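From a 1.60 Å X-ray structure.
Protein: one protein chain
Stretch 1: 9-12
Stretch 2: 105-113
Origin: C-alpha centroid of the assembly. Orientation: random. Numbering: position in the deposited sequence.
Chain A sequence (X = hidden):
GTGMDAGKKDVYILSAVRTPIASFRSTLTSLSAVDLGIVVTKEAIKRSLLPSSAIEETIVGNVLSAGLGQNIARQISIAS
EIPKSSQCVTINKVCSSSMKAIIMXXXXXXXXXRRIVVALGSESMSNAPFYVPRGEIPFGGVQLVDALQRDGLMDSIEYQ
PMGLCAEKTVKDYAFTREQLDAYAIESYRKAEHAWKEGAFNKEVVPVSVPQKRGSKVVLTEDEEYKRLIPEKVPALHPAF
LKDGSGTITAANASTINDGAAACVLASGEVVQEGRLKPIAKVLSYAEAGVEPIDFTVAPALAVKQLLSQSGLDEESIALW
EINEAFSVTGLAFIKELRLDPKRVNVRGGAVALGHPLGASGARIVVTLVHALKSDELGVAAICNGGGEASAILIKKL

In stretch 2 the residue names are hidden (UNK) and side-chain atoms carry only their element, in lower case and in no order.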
ATOM      1  N   LYS A   9      15.990 -50.196   5.425  1.00 39.80           N
ATOM      2  CA  LYS A   9      15.591 -48.831   5.763  1.00 32.07           C
ATOM      3  C   LYS A   9      16.800 -47.886   5.749  1.00 35.80           C
ATOM      4  O   LYS A   9      16.799 -46.814   6.362  1.00 32.59           O
ATOM      5  CB  LYS A   9      14.895 -48.816   7.111  1.00 36.08           C
ATOM      6  CG  LYS A   9      13.737 -49.789   7.153  1.00 33.84           C
ATOM      7  CD  LYS A   9      12.780 -49.496   8.296  1.00 43.16           C
ATOM      8  CE  LYS A   9      13.447 -49.656   9.648  1.00 44.18           C
ATOM      9  NZ  LYS A   9      12.521 -49.262  10.736  1.00 47.58           N
ATOM     10  N   ASP A  10      17.845 -48.310   5.054  1.00 29.13           N
ATOM     11  CA  ASP A  10      18.901 -47.401   4.665  1.00 29.39           C
ATOM     12  C   ASP A  10      18.307 -46.364   3.727  1.00 26.13           C
ATOM     13  O   ASP A  10      17.286 -46.614   3.099  1.00 26.11           O
ATOM     14  CB  ASP A  10      20.035 -48.146   3.973  1.00 27.62           C
ATOM     15  CG  ASP A  10      20.801 -49.048   4.907  1.00 36.02           C
ATOM     16  OD1 ASP A  10      20.570 -48.981   6.131  1.00 37.75           O
ATOM     17  OD2 ASP A  10      21.643 -49.818   4.410  1.00 42.55           O
ATOM     18  N   VAL A  11      18.968 -45.215   3.625  1.00 22.48           N
ATOM     19  CA  VAL A  11      18.476 -44.095   2.834  1.00 19.76           C
ATOM     20  C   VAL A  11      19.404 -43.789   1.667  1.00 20.17           C
ATOM     21  O   VAL A  11      20.568 -43.454   1.858  1.00 20.60           O
ATOM     22  CB  VAL A  11      18.340 -42.839   3.711  1.00 20.77           C
ATOM     23  CG1 VAL A  11      17.852 -41.647   2.913  1.00 21.79           C
ATOM     24  CG2 VAL A  11      17.390 -43.106   4.870  1.00 25.09           C
ATOM     25  N   TYR A  12      18.876 -43.919   0.454  1.00 19.99           N
ATOM     26  CA  TYR A  12      19.660 -43.625  -0.746  1.00 20.34           C
ATOM     27  C   TYR A  12      19.148 -42.401  -1.472  1.00 19.09           C
ATOM     28  O   TYR A  12      17.957 -42.104  -1.440  1.00 18.65           O
ATOM     29  CB  TYR A  12      19.645 -44.820  -1.692  1.00 20.33           C
ATOM     30  CG  TYR A  12      20.391 -46.000  -1.138  1.00 22.63           C
ATOM     31  CD1 TYR A  12      19.734 -46.947  -0.365  1.00 24.91           C
ATOM     32  CD2 TYR A  12      21.747 -46.166  -1.376  1.00 24.28           C
ATOM     33  CE1 TYR A  12      20.411 -48.038   0.152  1.00 28.69           C
ATOM     34  CE2 TYR A  12      22.435 -47.243  -0.857  1.00 26.67           C
ATOM     35  CZ  TYR A  12      21.756 -48.179  -0.096  1.00 30.05           C
ATOM     36  OH  TYR A  12      22.438 -49.250   0.421  1.00 35.96           O
ATOM     37  N   UNK A 105      12.880 -36.341   5.134  1.00 17.87           N
ATOM     38  CA  UNK A 105      12.656 -37.423   4.199  1.00 17.46           C
ATOM     39  C   UNK A 105      13.431 -38.648   4.626  1.00 19.04           C
ATOM     40  O   UNK A 105      12.921 -39.755   4.577  1.00 20.52           O
ATOM     41  N   UNK A 106      14.680 -38.448   5.039  1.00 18.02           N
ATOM     42  CA  UNK A 106      15.504 -39.555   5.504  1.00 18.79           C
ATOM     43  C   UNK A 106      14.856 -40.194   6.731  1.00 22.51           C
ATOM     44  O   UNK A 106      14.794 -41.409   6.834  1.00 22.91           O
ATOM     45  c   UNK A 106      16.927 -39.093   5.816  1.00 19.31           C
ATOM     46  N   UNK A 107      14.376 -39.374   7.659  1.00 22.79           N
ATOM     47  CA  UNK A 107      13.744 -39.910   8.859  1.00 20.10           C
ATOM     48  C   UNK A 107      12.499 -40.736   8.527  1.00 22.56           C
ATOM     49  O   UNK A 107      12.289 -41.807   9.096  1.00 24.56           O
ATOM     50  c   UNK A 107      12.797 -38.129  12.199  1.00 33.27           C
ATOM     51  n   UNK A 107      13.830 -37.683  12.921  1.00 37.56           N
ATOM     52  c   UNK A 107      13.082 -39.273  11.229  1.00 30.86           C
ATOM     53  c   UNK A 107      13.376 -38.781   9.822  1.00 22.04           C
ATOM     54  o   UNK A 107      11.667 -37.645  12.284  1.00 33.76           O
ATOM     55  N   UNK A 108      11.659 -40.237   7.622  1.00 21.53           N
ATOM     56  CA  UNK A 108      10.464 -40.966   7.215  1.00 20.37           C
ATOM     57  C   UNK A 108      10.804 -42.365   6.720  1.00 23.49           C
ATOM     58  O   UNK A 108      10.065 -43.324   6.942  1.00 22.84           O
ATOM     59  c   UNK A 108       9.721 -40.198   6.151  1.00 22.01           C
ATOM     60  N   UNK A 109      11.913 -42.472   6.000  1.00 22.79           N
ATOM     61  CA  UNK A 109      12.380 -43.756   5.505  1.00 22.56           C
ATOM     62  C   UNK A 109      12.995 -44.591   6.627  1.00 26.77           C
ATOM     63  O   UNK A 109      12.714 -45.789   6.752  1.00 24.32           O
ATOM     64  c   UNK A 109      12.639 -43.021   3.126  1.00 22.63           C
ATOM     65  c   UNK A 109      14.136 -44.810   3.993  1.00 24.27           C
ATOM     66  c   UNK A 109      13.538 -42.500   1.997  1.00 21.39           C
ATOM     67  c   UNK A 109      13.391 -43.536   4.351  1.00 22.54           C
ATOM     68  N   UNK A 110      13.822 -43.957   7.458  1.00 26.72           N
ATOM     69  CA  UNK A 110      14.492 -44.651   8.550  1.00 26.71           C
ATOM     70  C   UNK A 110      13.497 -45.356   9.457  1.00 27.39           C
ATOM     71  O   UNK A 110      13.747 -46.465   9.909  1.00 33.08           O
ATOM     72  c   UNK A 110      17.278 -42.083   9.418  1.00 29.71           C
ATOM     73  o   UNK A 110      16.687 -41.367  10.241  1.00 36.90           O
ATOM     74  c   UNK A 110      15.323 -43.674   9.381  1.00 25.29           C
ATOM     75  n   UNK A 110      18.572 -41.953   9.149  1.00 39.20           N
ATOM     76  c   UNK A 110      16.556 -43.193   8.673  1.00 31.36           C
ATOM     77  N   UNK A 111      12.364 -44.706   9.694  1.00 23.01           N
ATOM     78  CA  UNK A 111      11.398 -45.185  10.671  1.00 26.08           C
ATOM     79  C   UNK A 111      10.437 -46.196  10.033  1.00 32.27           C
ATOM     80  O   UNK A 111       9.604 -46.790  10.729  1.00 30.13           O
ATOM     81  c   UNK A 111      10.625 -43.999  11.295  1.00 27.02           C
ATOM     82  c   UNK A 111      10.075 -44.365  12.669  1.00 29.43           C
ATOM     83  c   UNK A 111       9.511 -43.503  10.386  1.00 23.85           C
ATOM     84  N   UNK A 112      10.550 -46.376   8.717  1.00 27.26           N
ATOM     85  CA  UNK A 112       9.773 -47.373   7.987  1.00 27.44           C
ATOM     86  C   UNK A 112       8.403 -46.900   7.522  1.00 26.83           C
ATOM     87  O   UNK A 112       7.616 -47.682   6.984  1.00 31.92           O
ATOM     88  N   UNK A 113       8.105 -45.622   7.729  1.00 25.57           N
ATOM     89  CA  UNK A 113       6.821 -45.054   7.338  1.00 24.50           C
ATOM     90  C   UNK A 113       6.720 -44.896   5.834  1.00 26.20           C
ATOM     91  O   UNK A 113       5.680 -45.187   5.235  1.00 28.21           O
ATOM     92  c   UNK A 113       5.296 -43.053   7.746  1.00 24.76           C
ATOM     93  c   UNK A 113       4.103 -43.751   7.916  1.00 25.95           C
ATOM     94  c   UNK A 113       6.619 -43.709   8.002  1.00 25.60           C
ATOM     95  c   UNK A 113       2.850 -41.819   7.366  1.00 27.65           C
ATOM     96  c   UNK A 113       5.218 -41.713   7.411  1.00 24.94           C
ATOM     97  c   UNK A 113       2.897 -43.140   7.720  1.00 28.46           C
ATOM     98  c   UNK A 113       4.018 -41.094   7.214  1.00 24.40           C
ATOM     99  o   UNK A 113       1.645 -41.207   7.171  1.00 30.92           O
TER

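Position 105 has no side-chain atom, and nothing of stretch 1 comes near the place where a CB would sit. It is Gly 105, a buried residue in the helix. Position 106 carries a single carbon, set sideways to stretch 1 and 4.0 Å from CG1 of Val 11. One carbon alone means Ala 106; its backbone O also lies 3.7 Å from Val 11 CG2, so the valine packs on the helix backbone as well as on the methyl.

At position 107 three carbons run out in a chain, the third carrying one oxygen and one nitrogen. That is an amide, Gln 107; its CA-to-CB bond points away from stretch 1, and it makes no contact there. Position 108 has one carbon, out of reach of stretch 1: Ala 108, a buried residue.

Position 109 has four carbons, forked at the first, with one arm two carbons long. The first carbon points toward stretch 1, and the short arm of the fork lies 3.8 Å from Val 11 CG2 and 3.7 Å from Asp 10 O. The beta-branched pattern is that of Ile 109. Position 110 again shows three carbons ending in one oxygen and one nitrogen. Its CA-to-CB bond points away, yet the second carbon still lies 3.9 Å from Val 11 CG2, aliphatic carbon against methyl. It is Gln 110.

Position 111 bears one carbon carrying two more, Val 111, with CB directed away; Lys 9 NZ approaches its backbone C at 3.8 Å. Position 112 has no side-chain atom, and its phi of 87° favours glycine. An ideal CB would stand 3.4 Å from Lys 9 CD, which is tight. Gly 112 is the first residue to leave helical phi/psi, in a Schellman motif, its N bonded to Ile 109 O at 3.0 Å, and its CA lies 3.7 Å from Lys 9 CD. Position 113 has one carbon and then a six-carbon ring bearing an oxygen: Tyr 113, its CA-to-CB bond pointing away, its hydroxyl bonded elsewhere in the structure.

The contact works in two parts. Val 11, buried at the start of a strand, sets its methyls among Ala 106 and, about one turn later, Ile 109 and the aliphatic part of Gln 110. Lys 9 lies over the last turn: CB lies 3.7 Å from Ile 109 O, and NZ gives a weak hydrogen bond to Gln 110 O at 3.2 Å. The rule is alternation: the CA-to-CB bonds of Lys 9 and Val 11 point toward the helix, those of Asp 10 and Tyr 12 away.

Stretch 2 105-113: GAQAIQVGY
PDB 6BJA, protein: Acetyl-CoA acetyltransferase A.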